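Local atomic coordinates of uncharacterized protein (Bacteroides caccae, PDB entry 3NO2), a protein that is of unknown function but folds as a six-bladed beta-propeller with similarity to the Mal s 1 allergen family. Residues I17-K22 with I27-P32; G48-S53 with K59-D64. All blocks are in the same frame, centred on the assembly; numbering follows the deposited sequence.

Interaction 1: I17-K22 with I27-P32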
# COMPACT_ATOMS: atom_id res chain seq x y z
N ILE A 17 10.23 8.93 4.64
CA ILE A 17 9.60 8.79 3.32
C ILE A 17 10.45 9.60 2.34
O ILE A 17 11.20 10.50 2.75
CB ILE A 17 8.11 9.21 3.29
CG1 ILE A 17 7.94 10.65 3.71
CG2 ILE A 17 7.30 8.24 4.21
CD1 ILE A 17 6.52 11.15 3.59
N ALA A 18 10.41 9.25 1.07
CA ALA A 18 11.34 9.80 0.11
C ALA A 18 10.69 9.95 -1.23
O ALA A 18 9.73 9.26 -1.56
CB ALA A 18 12.62 8.94 0.02
N ILE A 19 11.25 10.84 -2.06
CA ILE A 19 10.91 10.93 -3.47
C ILE A 19 12.16 10.62 -4.27
O ILE A 19 13.25 11.16 -3.99
CB ILE A 19 10.35 12.31 -3.87
CG1 ILE A 19 9.05 12.55 -3.11
CG2 ILE A 19 10.13 12.38 -5.42
CD1 ILE A 19 8.53 14.00 -3.18
N ILE A 20 12.02 9.70 -5.21
CA ILE A 20 13.11 9.19 -6.04
C ILE A 20 12.84 9.62 -7.48
O ILE A 20 11.74 9.48 -8.01
CB ILE A 20 13.18 7.67 -5.92
CG1 ILE A 20 13.60 7.31 -4.47
CG2 ILE A 20 14.18 7.06 -6.92
CD1 ILE A 20 13.56 5.81 -4.11
N ASN A 21 13.89 10.14 -8.13
CA ASN A 21 13.88 10.33 -9.58
C ASN A 21 14.08 8.96 -10.22
O ASN A 21 15.10 8.31 -9.99
CB ASN A 21 15.03 11.29 -9.95
CG ASN A 21 15.19 11.49 -11.45
OD1 ASN A 21 15.07 10.57 -12.24
ND2 ASN A 21 15.49 12.76 -11.85
N LYS A 22 13.05 8.47 -10.89
CA LYS A 22 13.08 7.10 -11.41
C LYS A 22 14.28 6.85 -12.35
O LYS A 22 14.91 5.80 -12.30
CB LYS A 22 11.79 6.78 -12.12
CG LYS A 22 11.71 5.35 -12.65
CD LYS A 22 10.44 5.06 -13.45
CE LYS A 22 10.40 3.63 -13.90
NZ LYS A 22 9.18 3.32 -14.68
N ILE A 27 17.54 9.60 -4.62
CA ILE A 27 16.62 10.24 -3.64
C ILE A 27 16.80 11.76 -3.76
O ILE A 27 17.93 12.28 -3.55
CB ILE A 27 16.90 9.75 -2.22
CG1 ILE A 27 16.49 8.29 -2.10
CG2 ILE A 27 16.13 10.62 -1.18
CD1 ILE A 27 16.77 7.65 -0.72
N VAL A 28 15.75 12.48 -4.15
CA VAL A 28 15.83 13.92 -4.32
C VAL A 28 15.17 14.70 -3.18
O VAL A 28 15.29 15.92 -3.14
CB VAL A 28 15.28 14.35 -5.67
CG1 VAL A 28 16.11 13.69 -6.81
CG2 VAL A 28 13.79 14.07 -5.82
N TRP A 29 14.48 14.02 -2.27
CA TRP A 29 13.75 14.65 -1.17
C TRP A 29 13.44 13.58 -0.15
O TRP A 29 13.16 12.41 -0.54
CB TRP A 29 12.44 15.18 -1.72
CG TRP A 29 11.44 15.79 -0.73
CD1 TRP A 29 11.31 17.10 -0.41
CD2 TRP A 29 10.41 15.09 -0.02
NE1 TRP A 29 10.25 17.26 0.48
CE2 TRP A 29 9.69 16.04 0.74
CE3 TRP A 29 10.04 13.76 0.07
CZ2 TRP A 29 8.60 15.69 1.54
CZ3 TRP A 29 8.95 13.41 0.89
CH2 TRP A 29 8.26 14.36 1.60
N GLU A 30 13.59 13.91 1.13
CA GLU A 30 13.18 13.05 2.24
C GLU A 30 12.35 13.84 3.26
O GLU A 30 12.36 15.11 3.30
CB GLU A 30 14.36 12.39 2.99
CG GLU A 30 15.09 11.35 2.16
CD GLU A 30 16.20 10.62 2.89
OE1 GLU A 30 16.65 11.09 3.96
OE2 GLU A 30 16.64 9.55 2.38
N TYR A 31 11.61 13.09 4.07
CA TYR A 31 10.89 13.65 5.22
C TYR A 31 10.96 12.63 6.34
O TYR A 31 10.77 11.42 6.11
CB TYR A 31 9.45 13.93 4.81
CG TYR A 31 8.58 14.60 5.86
CD1 TYR A 31 7.88 13.87 6.80
CD2 TYR A 31 8.48 15.99 5.91
CE1 TYR A 31 7.09 14.46 7.75
CE2 TYR A 31 7.67 16.62 6.87
CZ TYR A 31 6.97 15.84 7.80
OH TYR A 31 6.15 16.43 8.74
N PRO A 32 11.26 13.06 7.57
CA PRO A 32 11.54 12.11 8.63
C PRO A 32 10.29 11.54 9.29
O PRO A 32 9.24 12.19 9.40
CB PRO A 32 12.29 12.98 9.65
CG PRO A 32 11.66 14.31 9.49
CD PRO A 32 11.43 14.47 8.00

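Interaction 2: G48-S53 with K59-D64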
# COMPACT_ATOMS: atom_id res chain seq x y z
N GLY A 48 0.50 17.54 -6.09
CA GLY A 48 1.84 17.27 -5.57
C GLY A 48 1.96 17.26 -4.05
O GLY A 48 3.07 17.23 -3.53
N GLU A 49 0.83 17.34 -3.35
CA GLU A 49 0.84 17.20 -1.89
C GLU A 49 1.00 15.73 -1.54
O GLU A 49 0.74 14.85 -2.36
CB GLU A 49 -0.44 17.73 -1.27
CG GLU A 49 -0.65 19.24 -1.54
CD GLU A 49 -2.02 19.56 -2.11
OE1 GLU A 49 -2.69 18.74 -2.83
OE2 GLU A 49 -2.44 20.71 -1.84
N ILE A 50 1.46 15.48 -0.32
CA ILE A 50 1.91 14.16 0.11
C ILE A 50 1.08 13.72 1.32
O ILE A 50 1.00 14.44 2.32
CB ILE A 50 3.39 14.23 0.48
CG1 ILE A 50 4.21 14.43 -0.79
CG2 ILE A 50 3.84 12.95 1.19
CD1 ILE A 50 5.54 15.11 -0.50
N LEU A 51 0.44 12.55 1.22
CA LEU A 51 -0.35 11.94 2.28
C LEU A 51 0.41 10.68 2.75
O LEU A 51 0.90 9.91 1.90
CB LEU A 51 -1.69 11.49 1.70
CG LEU A 51 -2.59 10.65 2.60
CD1 LEU A 51 -3.09 11.41 3.86
CD2 LEU A 51 -3.78 10.10 1.78
N PHE A 52 0.51 10.47 4.05
CA PHE A 52 1.09 9.21 4.53
C PHE A 52 0.47 8.80 5.83
O PHE A 52 0.11 9.65 6.66
CB PHE A 52 2.64 9.27 4.62
CG PHE A 52 3.21 10.22 5.65
CD1 PHE A 52 3.35 11.57 5.37
CD2 PHE A 52 3.59 9.76 6.86
CE1 PHE A 52 3.89 12.41 6.32
CE2 PHE A 52 4.13 10.59 7.82
CZ PHE A 52 4.26 11.93 7.56
N SER A 53 0.45 7.49 6.07
CA SER A 53 0.12 6.94 7.37
C SER A 53 1.40 6.60 8.10
O SER A 53 2.44 6.28 7.49
CB SER A 53 -0.79 5.72 7.32
OG SER A 53 -0.20 4.66 6.62
N LYS A 59 -1.22 11.95 8.00
CA LYS A 59 -1.15 13.38 7.78
C LYS A 59 -0.89 13.72 6.33
O LYS A 59 -0.38 12.88 5.57
CB LYS A 59 -0.17 14.07 8.66
CG LYS A 59 1.29 13.76 8.39
CD LYS A 59 2.23 14.59 9.26
CE LYS A 59 2.12 14.22 10.76
NZ LYS A 59 2.91 15.15 11.60
N MSE A 60 -1.26 14.93 5.94
CA MSE A 60 -0.96 15.49 4.62
C MSE A 60 -0.01 16.68 4.80
O MSE A 60 -0.22 17.51 5.69
CB MSE A 60 -2.25 15.88 3.88
CG MSE A 60 -2.01 16.29 2.44
SE MSE A 60 -3.59 16.64 1.41
CE MSE A 60 -3.94 14.87 0.88
N ILE A 61 1.02 16.74 3.96
CA ILE A 61 2.02 17.79 3.96
C ILE A 61 2.16 18.33 2.55
O ILE A 61 1.85 17.67 1.55
CB ILE A 61 3.39 17.30 4.50
CG1 ILE A 61 3.97 16.17 3.64
CG2 ILE A 61 3.24 16.80 5.94
CD1 ILE A 61 5.42 15.76 4.01
N THR A 62 2.72 19.53 2.47
CA THR A 62 3.09 20.10 1.19
C THR A 62 4.39 19.54 0.77
O THR A 62 5.15 19.03 1.56
CB THR A 62 3.18 21.65 1.30
OG1 THR A 62 4.27 21.99 2.17
CG2 THR A 62 1.88 22.32 1.78
N ARG A 63 4.71 19.77 -0.51
CA ARG A 63 5.92 19.32 -1.05
C ARG A 63 7.12 19.96 -0.36
O ARG A 63 8.17 19.36 -0.32
CB ARG A 63 5.93 19.55 -2.56
CG ARG A 63 7.13 19.06 -3.30
CD ARG A 63 7.38 17.54 -3.15
NE ARG A 63 8.50 17.17 -4.02
CZ ARG A 63 9.77 17.50 -3.80
NH1 ARG A 63 10.11 18.19 -2.72
NH2 ARG A 63 10.70 17.12 -4.67
N ASP A 64 6.96 21.17 0.21
CA ASP A 64 8.01 21.81 0.97
C ASP A 64 8.00 21.51 2.47
O ASP A 64 8.71 22.13 3.26
CB ASP A 64 8.14 23.33 0.70
CG ASP A 64 6.98 24.16 1.18
OD1 ASP A 64 5.97 23.67 1.71
OD2 ASP A 64 7.08 25.40 1.01

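Interaction 1: I17-K22 with I27-P32
I19 faces both V28 and W29 in a classic beta bulge of the antiparallel hairpin 16-21/26-32, part of one propeller blade, where two residues lie opposite a single one. Four backbone hydrogen bonds hold the strands together. I17 and Y31 exchange two, N to O in each direction; beyond them I19 N donates to W29 O at 2.9 Å, and the bulge lets V28 N reach I19 O at 2.8 Å. CA-H...O contacts fill in between, among them A18 CA to W29 O at 3.2 Å.

Apolar side chains meet on both faces of the sheet. On one, which also carries the exposed E30, the small A18 CB lies 4.1 Å from I27 CG2, while CG1 of I20 meets CG1 of I27. On the other, I17, I19, W29 and Y31 gather, and the branched isoleucines fit the broad indole. I17 lies alongside W29 and Y31, its CG1 3.8 Å from Y31 CB; a chi1 of 59° sets that carbon between backbone N and carbonyl carbon. R63 adds a cation-pi contact to the indole. I19 has CG1 anti to its carbonyl carbon (chi1 -63°) and an extended chi2 (168°), which together carry CD1 over one face of the W29 ring, toward its rim, 3.6 Å from CE3.

Interaction 2: G48-S53 with K59-D64
I50 and K59, with F52 close behind, have the most surface buried where strands 50-53 and 57-61 pair antiparallel. I50 is gripped twice by I61: its N donates to I61 O at 2.9 Å, nearly straight at 171°, and its O accepts from I61 N. Its beta-branched side chain suits an extended strand and crosses that of I61, CB lying 3.8 Å from I61 CG1, while CD1 reaches R63 CD at 4.0 Å.

K59 makes the matching pair of backbone bonds with F52, both 3.0 Å between N and O. Lysine suits this buried place because its methylene chain is apolar and packs on the ring, while the charged NZ reaches E67 in a salt bridge: K59 CG lies 3.6 Å from F52 CZ, the two side chains running alongside each other. Both residues hold CG between backbone N and carbonyl carbon (chi1 66° for F52, 69° for K59), which brings chain and ring together. I61 CD1 also approaches the ring, near CE1.

On the other face, selenomethionine M60, in one of its two modelled conformers, turns CE toward L51 CB, and both residues pack on W69. This is the central hairpin of a four-stranded antiparallel propeller blade.

Interaction 1 lies wholly ahead of interaction 2 in the sequence, and their centres are 12 Å apart on the same side of the chain's centre. Each is a hairpin in a different four-stranded sheet. The blade of interaction 1 joins strands 6-10, 16-21 and 26-32 from the N-terminal part with 270-274 from the C-terminal part, the "Velcro" closure of the ring known from propellers, whereas 50-53 and 57-61 are the inner strands of the next blade. The blades pack face to face through W29 CH2 on I50 CD1 (3.5 Å) and Y31 CD2 on I61 CD1 (3.6 Å). R63 bridges this interface, set against I19 and salt-bridged to the C-terminal carboxylate of E276, thus tying the neighbouring blade to the chain's end.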